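Local coordinates for hellethionin-D (PDB 3SZS), which is a secreted plant-defence thionin, toxic to animal cells and apparently acting at the cell membrane, although its precise function is not known, at residues T7-C12 against C30-V35; N14-T19 against Q23-I28. All coordinates share one frame; numbering follows the deposited sequence.

Interaction 1 of 2, residues T7-C12 against C30-V35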
# COMPACT_ATOMS: atom_id res chain seq x y z
N THR A 7 -1.70 9.04 -4.95
CA THR A 7 -2.11 9.49 -3.62
C THR A 7 -3.50 8.99 -3.19
O THR A 7 -3.72 8.73 -2.01
CB THR A 7 -2.05 11.02 -3.50
OG1 THR A 7 -2.63 11.62 -4.67
CG2 THR A 7 -0.61 11.49 -3.38
N LEU A 8 -4.42 8.84 -4.15
CA LEU A 8 -5.73 8.22 -3.87
C LEU A 8 -5.51 6.78 -3.39
O LEU A 8 -6.14 6.34 -2.41
CB LEU A 8 -6.64 8.24 -5.12
CG LEU A 8 -7.38 9.55 -5.44
CD1 LEU A 8 -7.85 9.57 -6.89
CD2 LEU A 8 -8.55 9.76 -4.47
N ALA A 9 -4.62 6.05 -4.06
CA ALA A 9 -4.26 4.68 -3.65
C ALA A 9 -3.46 4.65 -2.33
O ALA A 9 -3.56 3.68 -1.57
CB ALA A 9 -3.48 3.97 -4.75
N ARG A 10 -2.65 5.68 -2.08
CA ARG A 10 -1.90 5.80 -0.82
C ARG A 10 -2.82 5.96 0.39
O ARG A 10 -2.63 5.31 1.40
CB ARG A 10 -0.91 6.98 -0.89
CG ARG A 10 -0.33 7.46 0.46
CD ARG A 10 0.28 6.33 1.31
NE ARG A 10 1.38 5.65 0.62
CZ ARG A 10 1.87 4.46 0.95
NH1 ARG A 10 1.36 3.76 1.96
NH2 ARG A 10 2.87 3.95 0.25
N ASN A 11 -3.81 6.84 0.28
CA ASN A 11 -4.79 7.01 1.35
C ASN A 11 -5.61 5.76 1.53
O ASN A 11 -5.92 5.37 2.65
CB ASN A 11 -5.71 8.18 1.05
CG ASN A 11 -5.06 9.49 1.35
OD1 ASN A 11 -5.06 9.94 2.50
ND2 ASN A 11 -4.48 10.13 0.33
N CYS A 12 -5.95 5.13 0.41
CA CYS A 12 -6.61 3.85 0.44
C CYS A 12 -5.80 2.90 1.35
O CYS A 12 -6.36 2.32 2.28
CB CYS A 12 -6.77 3.29 -0.98
SG CYS A 12 -7.58 1.66 -1.08
N CYS A 30 -6.04 -1.73 -2.64
CA CYS A 30 -5.63 -0.37 -3.02
C CYS A 30 -4.68 -0.30 -4.21
O CYS A 30 -4.14 0.77 -4.51
CB CYS A 30 -5.01 0.31 -1.79
SG CYS A 30 -6.16 0.36 -0.38
N ASP A 31 -4.50 -1.42 -4.90
CA ASP A 31 -3.51 -1.51 -5.98
C ASP A 31 -2.14 -1.00 -5.48
O ASP A 31 -1.60 -0.03 -6.00
CB ASP A 31 -4.00 -0.74 -7.23
CG ASP A 31 -5.02 -1.52 -8.09
OD1 ASP A 31 -5.28 -2.71 -7.84
OD2 ASP A 31 -5.54 -0.93 -9.07
N CYS A 32 -1.61 -1.62 -4.42
CA CYS A 32 -0.25 -1.29 -3.92
C CYS A 32 0.60 -2.55 -3.77
O CYS A 32 0.08 -3.68 -3.82
CB CYS A 32 -0.29 -0.54 -2.58
SG CYS A 32 -1.31 0.95 -2.57
N ILE A 33 1.91 -2.35 -3.57
CA ILE A 33 2.88 -3.44 -3.48
C ILE A 33 3.84 -3.25 -2.30
O ILE A 33 3.90 -2.18 -1.71
CB ILE A 33 3.71 -3.58 -4.80
CG1 ILE A 33 4.51 -2.30 -5.11
CG2 ILE A 33 2.79 -3.93 -5.96
CD1 ILE A 33 5.35 -2.38 -6.38
N HIS A 34 4.58 -4.31 -1.98
CA HIS A 34 5.53 -4.29 -0.87
C HIS A 34 6.89 -4.75 -1.31
O HIS A 34 7.03 -5.81 -1.93
CB HIS A 34 5.05 -5.17 0.28
CG HIS A 34 3.84 -4.63 0.97
ND1 HIS A 34 2.56 -4.99 0.61
CD2 HIS A 34 3.72 -3.73 1.97
CE1 HIS A 34 1.70 -4.32 1.36
NE2 HIS A 34 2.38 -3.55 2.20
N VAL A 35 7.90 -3.94 -0.97
CA VAL A 35 9.29 -4.16 -1.35
C VAL A 35 10.19 -4.25 -0.11
O VAL A 35 9.86 -3.68 0.93
CB VAL A 35 9.81 -3.01 -2.25
CG1 VAL A 35 9.01 -2.93 -3.53
CG2 VAL A 35 9.77 -1.68 -1.51
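A9 and C32 meet at the flat peptide group that follows A9: C32 SG stands well out of its plane, just past the oxygen end, and meets A9 O at 3.7 Å. The peptide group after C30 is met at its oxygen end instead. There A9 CB lies 3.3 Å from C30 O, at a C=O...CB angle near 162°, so the methyl faces the end of the carbonyl rather than its face. A9 is buried and touches C32 more loosely, its CB 4.3 Å from C32 SG. A third flat group, the T7 carbonyl, is gripped within the helix: N11 N and N11 ND2 approach T7 O from opposite faces, ND2 at 2.8 Å and 42° out of the plane. The covalent link is C12 SG to C30 SG, 2.0 Å, with a left-handed S-S torsion of -74°. With its SG trans to N, C12 reaches from the helix to C30 SG, which itself folds back beside the C30 backbone N. C32 SG continues into a disulfide with C4, and H34 NE2 hydrogen-bonds Y13 OH. Helix 7-18 is thus fixed to the residue that follows helix 23-29 and set against the two-stranded sheet, the compact disulfide-bonded core of the plant thionin fold.

Interaction 2 of 2, residues N14-T19 against Q23-I28. With NA (sodium ion), chain J; NA (sodium ion), chain L.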
# COMPACT_ATOMS: atom_id res chain seq x y z
N ASN A 14 -3.25 3.38 3.68
CA ASN A 14 -3.13 3.74 5.09
C ASN A 14 -4.40 3.50 5.90
O ASN A 14 -4.34 2.96 7.01
CB ASN A 14 -2.67 5.19 5.26
CG ASN A 14 -1.25 5.41 4.76
OD1 ASN A 14 -0.47 4.47 4.62
ND2 ASN A 14 -0.92 6.66 4.48
N ALA A 15 -5.56 3.89 5.34
CA ALA A 15 -6.84 3.69 6.03
C ALA A 15 -7.14 2.19 6.18
O ALA A 15 -7.60 1.74 7.23
CB ALA A 15 -7.97 4.40 5.30
N CYS A 16 -6.85 1.44 5.12
CA CYS A 16 -6.99 -0.01 5.11
C CYS A 16 -6.17 -0.63 6.23
O CYS A 16 -6.68 -1.45 7.01
CB CYS A 16 -6.54 -0.57 3.75
SG CYS A 16 -6.55 -2.35 3.56
N ARG A 17 -4.90 -0.24 6.33
CA ARG A 17 -4.04 -0.80 7.38
C ARG A 17 -4.52 -0.42 8.77
O ARG A 17 -4.56 -1.27 9.68
CB ARG A 17 -2.60 -0.32 7.20
CG ARG A 17 -1.95 -0.88 5.96
CD ARG A 17 -1.54 -2.32 6.17
NE ARG A 17 -0.33 -2.41 7.00
CZ ARG A 17 -0.04 -3.41 7.83
NH1 ARG A 17 -0.87 -4.44 8.00
NH2 ARG A 17 1.09 -3.37 8.50
N PHE A 18 -4.88 0.85 8.93
CA PHE A 18 -5.31 1.37 10.24
C PHE A 18 -6.56 0.65 10.77
O PHE A 18 -6.69 0.44 11.98
CB PHE A 18 -5.59 2.87 10.13
CG PHE A 18 -5.76 3.55 11.46
CD1 PHE A 18 -4.64 3.97 12.18
CD2 PHE A 18 -7.02 3.78 11.99
CE1 PHE A 18 -4.79 4.61 13.41
CE2 PHE A 18 -7.18 4.43 13.23
CZ PHE A 18 -6.07 4.85 13.93
N THR A 19 -7.49 0.30 9.87
CA THR A 19 -8.73 -0.35 10.31
C THR A 19 -8.64 -1.90 10.30
O THR A 19 -9.67 -2.59 10.36
CB THR A 19 -9.96 0.12 9.50
OG1 THR A 19 -9.82 -0.26 8.13
CG2 THR A 19 -10.12 1.65 9.61
N GLN A 23 -1.03 -6.62 5.13
CA GLN A 23 -0.28 -6.04 4.02
C GLN A 23 -0.79 -6.56 2.67
O GLN A 23 -1.11 -5.76 1.78
CB GLN A 23 1.22 -6.28 4.19
CG GLN A 23 1.84 -5.45 5.31
CD GLN A 23 3.34 -5.68 5.45
OE1 GLN A 23 3.87 -6.72 5.06
NE2 GLN A 23 4.03 -4.69 6.01
N PRO A 24 -0.90 -7.89 2.50
CA PRO A 24 -1.35 -8.35 1.19
C PRO A 24 -2.78 -7.88 0.83
O PRO A 24 -3.02 -7.50 -0.32
CB PRO A 24 -1.25 -9.88 1.29
CG PRO A 24 -0.29 -10.13 2.39
CD PRO A 24 -0.56 -9.03 3.38
N THR A 25 -3.68 -7.85 1.80
CA THR A 25 -5.06 -7.33 1.60
C THR A 25 -5.04 -5.90 1.13
O THR A 25 -5.63 -5.54 0.08
CB THR A 25 -5.90 -7.42 2.89
OG1 THR A 25 -6.31 -8.77 3.08
CG2 THR A 25 -7.15 -6.47 2.83
N CYS A 26 -4.31 -5.07 1.87
CA CYS A 26 -4.29 -3.65 1.53
C CYS A 26 -3.62 -3.40 0.19
O CYS A 26 -4.00 -2.48 -0.56
CB CYS A 26 -3.66 -2.86 2.68
SG CYS A 26 -4.68 -2.98 4.19
N GLY A 27 -2.63 -4.22 -0.14
CA GLY A 27 -2.01 -4.14 -1.45
C GLY A 27 -2.98 -4.48 -2.55
O GLY A 27 -2.98 -3.85 -3.61
N ILE A 28 -3.81 -5.50 -2.30
CA ILE A 28 -4.79 -5.96 -3.27
C ILE A 28 -5.91 -4.95 -3.45
O ILE A 28 -6.26 -4.60 -4.58
CB ILE A 28 -5.41 -7.34 -2.89
CG1 ILE A 28 -4.38 -8.45 -3.10
CG2 ILE A 28 -6.67 -7.66 -3.75
CD1 ILE A 28 -4.80 -9.79 -2.46
NA NA J . -4.88 -10.84 1.61
NA NA L . -3.44 -3.62 10.16
O HOH W 1 -1.21 -2.89 11.43
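C16 and C26 form the tight part of the contact, a disulfide of 2.1 Å between C16 SG and C26 SG whose torsion is left-handed and close to the relaxed right angle. It joins two nearly antiparallel helical segments, inclined at 149° with axes 9.2 Å apart. A chi1 of 177° points C16 SG at the second helix, whereas C26 SG sits beside its own nitrogen. The next residue packs on the same bridge: R17 N lies 3.5 Å from C26 SG, and R17 CD comes within 3.8 Å of that sulfur.

Beyond the bridge the contact opens toward solvent. The R17 chain bends at chi2 and again at chi3, bringing its end toward the other helix, where Q23 CG lies 3.7 Å above the centre of the guanidinium. The two side chains pass slantwise; their guanidinium and amide planes are 58° apart and therefore not stacked. On the opposite face is a water, offset toward the rim. R17 O binds a sodium ion at 2.6 Å; the water and G21 O are further ligands. T25 OG1 makes a long contact, 2.9 Å, with a second sodium ion.

The helices are therefore joined by a disulfide and by van der Waals packing of R17 on C26 SG and Q23 CG, with the sodium ions beside this packing. R17 NH1 lies 3.5 Å from the first sodium ion, which probably places two positive charges close together; the R17 carbonyl and the other oxygen ligands may partly offset the cost.

How the interactions relate
From the N terminus, strand 2-4 leads into helix 7-18, which supplies the first segment of both interactions: 7-12 to interaction 1 and 14-19 to interaction 2. The chain then turns through 19-22 into helix 23-29, and interaction 2 closes this short helical hairpin. At C30, just after that helix and before strand 32-34, interaction 1 closes a larger loop with interaction 2 nested inside it. Their centres are 8 Å apart and they touch directly: C32 N and G27 O, 2.7 Å apart, probably hydrogen-bond, and C30 SG lies 4.3 Å from C16 CB. Interaction 2 pairs the helices; interaction 1 joins helix 7-18 to the chain entering the sheet, where C32 is also bonded to C4 of strand 2-4.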